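Local coordinates for protein MdcD (Pseudomonas aeruginosa, PDB 5VIP) that probably acts as the beta subunit of the biotin-independent malonate decarboxylase, a carboxyltransferase-family protein expected to take part in decarboxylating malonyl groups carried on an acyl carrier protein, at residues Ala22-Leu34 with Val60-Leu73. Numbering follows the deposited sequence.
Sequences ARALLDAGSFREL and VVARGLLDGQPAVL
R32 pairs with R63 across an antiparallel step of sheet, the axes of strands 32-34 and 60-66 approaching to 4.4 Å at 141°; R63 N donates to R32 O, R32 N returns the bond to R63 O, and E33 faces A62 as the next, non-hydrogen-bonded pair. Where strand 60-66 turns back, the D27 carboxylate closes on the type I' turn L66-Q69 of the hairpin: OD1 takes D67 N at 2.9 Å and OD2 takes G68 N at 2.8 Å, each through its syn lone pair. Two separate amides thus fix the rotation of the carboxylate, while D27 N runs almost straight to L65 O. S30 OG bridges the two segments, accepting from L65 N at 3.0 Å and donating to D27 O at 2.7 Å; its chi1 of 76° sets it between its own N and carbonyl carbon. The L26 branches pack against the strands, CD1 touching A62 CB and CD2 3.8 Å from L66 CD2, and L73 CD2 meets A22 CB at 3.6 Å. On the R63 face, the R32 guanidinium lays one face over R63 CB, the two guanidinium planes 73° apart; both arginines also bind the backbone of a different protein's chain. E33 forms a salt bridge with R19, and a water links its OE2 to L34 O and V61 N. Strand 32-34 is one of the two outermost strands within this chain of the mixed sheet of the carboxyltransferase domain, a crotonase-type fold, followed by hairpin 59-76 and then parallel strand 111-115; L66 and L25 pack on helix 229-242, and V61 on helix 87-105.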
# COMPACT_ATOMS: atom_id res chain seq x y z
N ALA B 22 -15.98 -9.77 15.13
CA ALA B 22 -15.41 -10.98 14.52
C ALA B 22 -16.23 -12.21 14.89
O ALA B 22 -16.55 -13.04 14.04
CB ALA B 22 -13.96 -11.16 14.93
N ARG B 23 -16.59 -12.31 16.16
CA ARG B 23 -17.39 -13.43 16.64
C ARG B 23 -18.79 -13.41 16.02
O ARG B 23 -19.36 -14.46 15.71
CB ARG B 23 -17.48 -13.39 18.17
CG ARG B 23 -18.34 -14.48 18.80
CD ARG B 23 -18.37 -14.28 20.32
NE ARG B 23 -17.04 -14.43 20.91
CZ ARG B 23 -16.26 -13.42 21.31
NH1 ARG B 23 -16.68 -12.17 21.20
NH2 ARG B 23 -15.07 -13.68 21.82
N ALA B 24 -19.34 -12.22 15.84
CA ALA B 24 -20.69 -12.06 15.31
C ALA B 24 -20.76 -12.46 13.83
O ALA B 24 -21.78 -12.98 13.37
CB ALA B 24 -21.16 -10.63 15.49
N LEU B 25 -19.68 -12.25 13.09
CA LEU B 25 -19.73 -12.49 11.64
C LEU B 25 -19.45 -13.95 11.26
O LEU B 25 -20.04 -14.46 10.31
CB LEU B 25 -18.75 -11.56 10.91
CG LEU B 25 -19.11 -10.08 10.89
CD1 LEU B 25 -18.01 -9.26 10.19
CD2 LEU B 25 -20.47 -9.84 10.22
N LEU B 26 -18.56 -14.62 11.99
CA LEU B 26 -18.19 -16.01 11.70
C LEU B 26 -19.32 -16.94 12.13
O LEU B 26 -20.07 -16.61 13.05
CB LEU B 26 -16.88 -16.38 12.39
CG LEU B 26 -15.62 -15.75 11.79
CD1 LEU B 26 -14.40 -15.91 12.70
CD2 LEU B 26 -15.35 -16.37 10.44
N ASP B 27 -19.46 -18.08 11.45
CA ASP B 27 -20.52 -19.04 11.78
C ASP B 27 -20.48 -19.37 13.28
O ASP B 27 -19.40 -19.49 13.86
CB ASP B 27 -20.40 -20.34 10.97
CG ASP B 27 -20.61 -20.15 9.46
OD1 ASP B 27 -20.95 -19.03 9.01
OD2 ASP B 27 -20.40 -21.14 8.72
N ALA B 28 -21.66 -19.51 13.88
CA ALA B 28 -21.76 -19.81 15.31
C ALA B 28 -20.99 -21.08 15.67
O ALA B 28 -21.10 -22.10 14.98
CB ALA B 28 -23.22 -19.94 15.73
N GLY B 29 -20.21 -20.99 16.74
CA GLY B 29 -19.38 -22.10 17.18
C GLY B 29 -18.08 -22.31 16.41
O GLY B 29 -17.32 -23.22 16.75
N SER B 30 -17.79 -21.49 15.40
CA SER B 30 -16.54 -21.65 14.63
C SER B 30 -15.42 -20.67 15.03
O SER B 30 -14.25 -20.90 14.71
CB SER B 30 -16.80 -21.50 13.12
OG SER B 30 -16.99 -20.14 12.78
N PHE B 31 -15.78 -19.58 15.70
CA PHE B 31 -14.82 -18.53 16.07
C PHE B 31 -13.68 -19.05 16.94
O PHE B 31 -13.88 -19.57 18.03
CB PHE B 31 -15.53 -17.38 16.79
CG PHE B 31 -14.60 -16.32 17.31
CD1 PHE B 31 -14.19 -15.28 16.49
CD2 PHE B 31 -14.15 -16.35 18.61
CE1 PHE B 31 -13.34 -14.29 16.96
CE2 PHE B 31 -13.28 -15.36 19.09
CZ PHE B 31 -12.88 -14.33 18.26
N ARG B 32 -12.47 -18.85 16.46
CA ARG B 32 -11.27 -19.37 17.10
C ARG B 32 -10.19 -18.29 16.99
O ARG B 32 -9.66 -18.07 15.89
CB ARG B 32 -10.88 -20.67 16.39
CG ARG B 32 -9.77 -21.45 16.98
CD ARG B 32 -9.79 -22.90 16.46
NE ARG B 32 -9.63 -23.05 15.00
CZ ARG B 32 -8.47 -22.91 14.36
NH1 ARG B 32 -7.37 -22.58 15.02
NH2 ARG B 32 -8.41 -23.10 13.04
N GLU B 33 -9.86 -17.60 18.08
CA GLU B 33 -8.87 -16.53 17.99
C GLU B 33 -7.42 -17.00 18.07
O GLU B 33 -7.04 -17.76 18.97
CB GLU B 33 -9.12 -15.47 19.07
CG GLU B 33 -8.13 -14.31 18.93
CD GLU B 33 -8.43 -13.13 19.84
OE1 GLU B 33 -9.43 -13.17 20.59
OE2 GLU B 33 -7.65 -12.13 19.78
N LEU B 34 -6.60 -16.56 17.11
CA LEU B 34 -5.17 -16.90 17.10
C LEU B 34 -4.37 -15.84 17.83
O LEU B 34 -4.74 -14.67 17.83
CB LEU B 34 -4.65 -17.02 15.67
CG LEU B 34 -5.47 -17.85 14.68
CD1 LEU B 34 -4.69 -18.00 13.37
CD2 LEU B 34 -5.83 -19.22 15.24
N VAL B 60 -7.41 -8.33 16.17
CA VAL B 60 -7.94 -9.67 16.36
C VAL B 60 -7.76 -10.48 15.08
O VAL B 60 -8.23 -10.08 14.02
CB VAL B 60 -9.43 -9.63 16.74
CG1 VAL B 60 -9.96 -11.05 17.00
CG2 VAL B 60 -9.65 -8.74 17.96
N VAL B 61 -7.06 -11.60 15.16
CA VAL B 61 -7.03 -12.52 14.03
C VAL B 61 -7.77 -13.77 14.45
O VAL B 61 -7.44 -14.38 15.48
CB VAL B 61 -5.60 -12.87 13.59
CG1 VAL B 61 -5.63 -14.06 12.63
CG2 VAL B 61 -4.95 -11.66 12.93
N ALA B 62 -8.79 -14.14 13.69
CA ALA B 62 -9.62 -15.27 14.07
C ALA B 62 -9.84 -16.21 12.91
O ALA B 62 -9.98 -15.78 11.77
CB ALA B 62 -10.95 -14.79 14.61
N ARG B 63 -9.88 -17.50 13.21
CA ARG B 63 -10.22 -18.52 12.23
C ARG B 63 -11.67 -18.93 12.46
O ARG B 63 -12.20 -18.79 13.57
CB ARG B 63 -9.27 -19.71 12.34
CG ARG B 63 -7.87 -19.42 11.80
CD ARG B 63 -7.85 -19.55 10.27
NE ARG B 63 -7.50 -20.91 9.90
CZ ARG B 63 -8.10 -21.63 8.96
NH1 ARG B 63 -9.10 -21.12 8.25
NH2 ARG B 63 -7.69 -22.87 8.74
N GLY B 64 -12.33 -19.40 11.41
CA GLY B 64 -13.72 -19.79 11.54
C GLY B 64 -14.27 -20.22 10.20
O GLY B 64 -13.50 -20.49 9.27
N LEU B 65 -15.59 -20.31 10.13
CA LEU B 65 -16.28 -20.64 8.89
C LEU B 65 -17.17 -19.47 8.50
O LEU B 65 -17.73 -18.78 9.35
CB LEU B 65 -17.12 -21.92 9.04
CG LEU B 65 -16.37 -23.20 9.41
CD1 LEU B 65 -17.41 -24.29 9.76
CD2 LEU B 65 -15.48 -23.64 8.27
N LEU B 66 -17.30 -19.25 7.20
CA LEU B 66 -18.26 -18.29 6.67
C LEU B 66 -19.19 -19.05 5.73
O LEU B 66 -18.77 -19.43 4.64
CB LEU B 66 -17.56 -17.12 5.95
CG LEU B 66 -16.86 -16.12 6.89
CD1 LEU B 66 -15.99 -15.12 6.13
CD2 LEU B 66 -17.89 -15.37 7.74
N ASP B 67 -20.41 -19.31 6.18
CA ASP B 67 -21.36 -20.17 5.46
C ASP B 67 -20.74 -21.54 5.15
O ASP B 67 -20.87 -22.05 4.04
CB ASP B 67 -21.84 -19.50 4.17
CG ASP B 67 -23.19 -20.00 3.70
OD1 ASP B 67 -23.97 -20.55 4.52
OD2 ASP B 67 -23.49 -19.85 2.49
N GLY B 68 -20.06 -22.12 6.13
CA GLY B 68 -19.44 -23.42 5.96
C GLY B 68 -18.09 -23.43 5.27
O GLY B 68 -17.47 -24.48 5.16
N GLN B 69 -17.63 -22.26 4.80
CA GLN B 69 -16.38 -22.17 4.05
C GLN B 69 -15.24 -21.69 4.95
O GLN B 69 -15.45 -20.83 5.80
CB GLN B 69 -16.54 -21.22 2.85
CG GLN B 69 -17.57 -21.69 1.84
CD GLN B 69 -17.13 -22.93 1.10
OE1 GLN B 69 -16.07 -22.97 0.48
NE2 GLN B 69 -17.94 -23.96 1.18
N PRO B 70 -14.05 -22.27 4.78
CA PRO B 70 -12.90 -21.90 5.63
C PRO B 70 -12.60 -20.41 5.48
O PRO B 70 -12.67 -19.87 4.37
CB PRO B 70 -11.76 -22.76 5.09
CG PRO B 70 -12.19 -23.09 3.64
CD PRO B 70 -13.68 -23.21 3.71
N ALA B 71 -12.29 -19.76 6.59
CA ALA B 71 -12.14 -18.31 6.62
C ALA B 71 -11.13 -17.85 7.67
O ALA B 71 -10.84 -18.55 8.65
CB ALA B 71 -13.49 -17.65 6.89
N VAL B 72 -10.57 -16.67 7.43
CA VAL B 72 -9.78 -15.98 8.42
C VAL B 72 -10.29 -14.54 8.43
O VAL B 72 -10.70 -14.00 7.41
CB VAL B 72 -8.26 -16.04 8.10
CG1 VAL B 72 -7.96 -15.39 6.75
CG2 VAL B 72 -7.43 -15.38 9.24
N LEU B 73 -10.29 -13.95 9.61
CA LEU B 73 -10.84 -12.62 9.81
C LEU B 73 -9.78 -11.83 10.55
O LEU B 73 -9.27 -12.29 11.56
CB LEU B 73 -12.15 -12.70 10.60
CG LEU B 73 -13.13 -11.54 10.65
CD1 LEU B 73 -14.52 -12.02 11.04
CD2 LEU B 73 -12.64 -10.48 11.62
O HOH W 1 -5.69 -12.24 17.72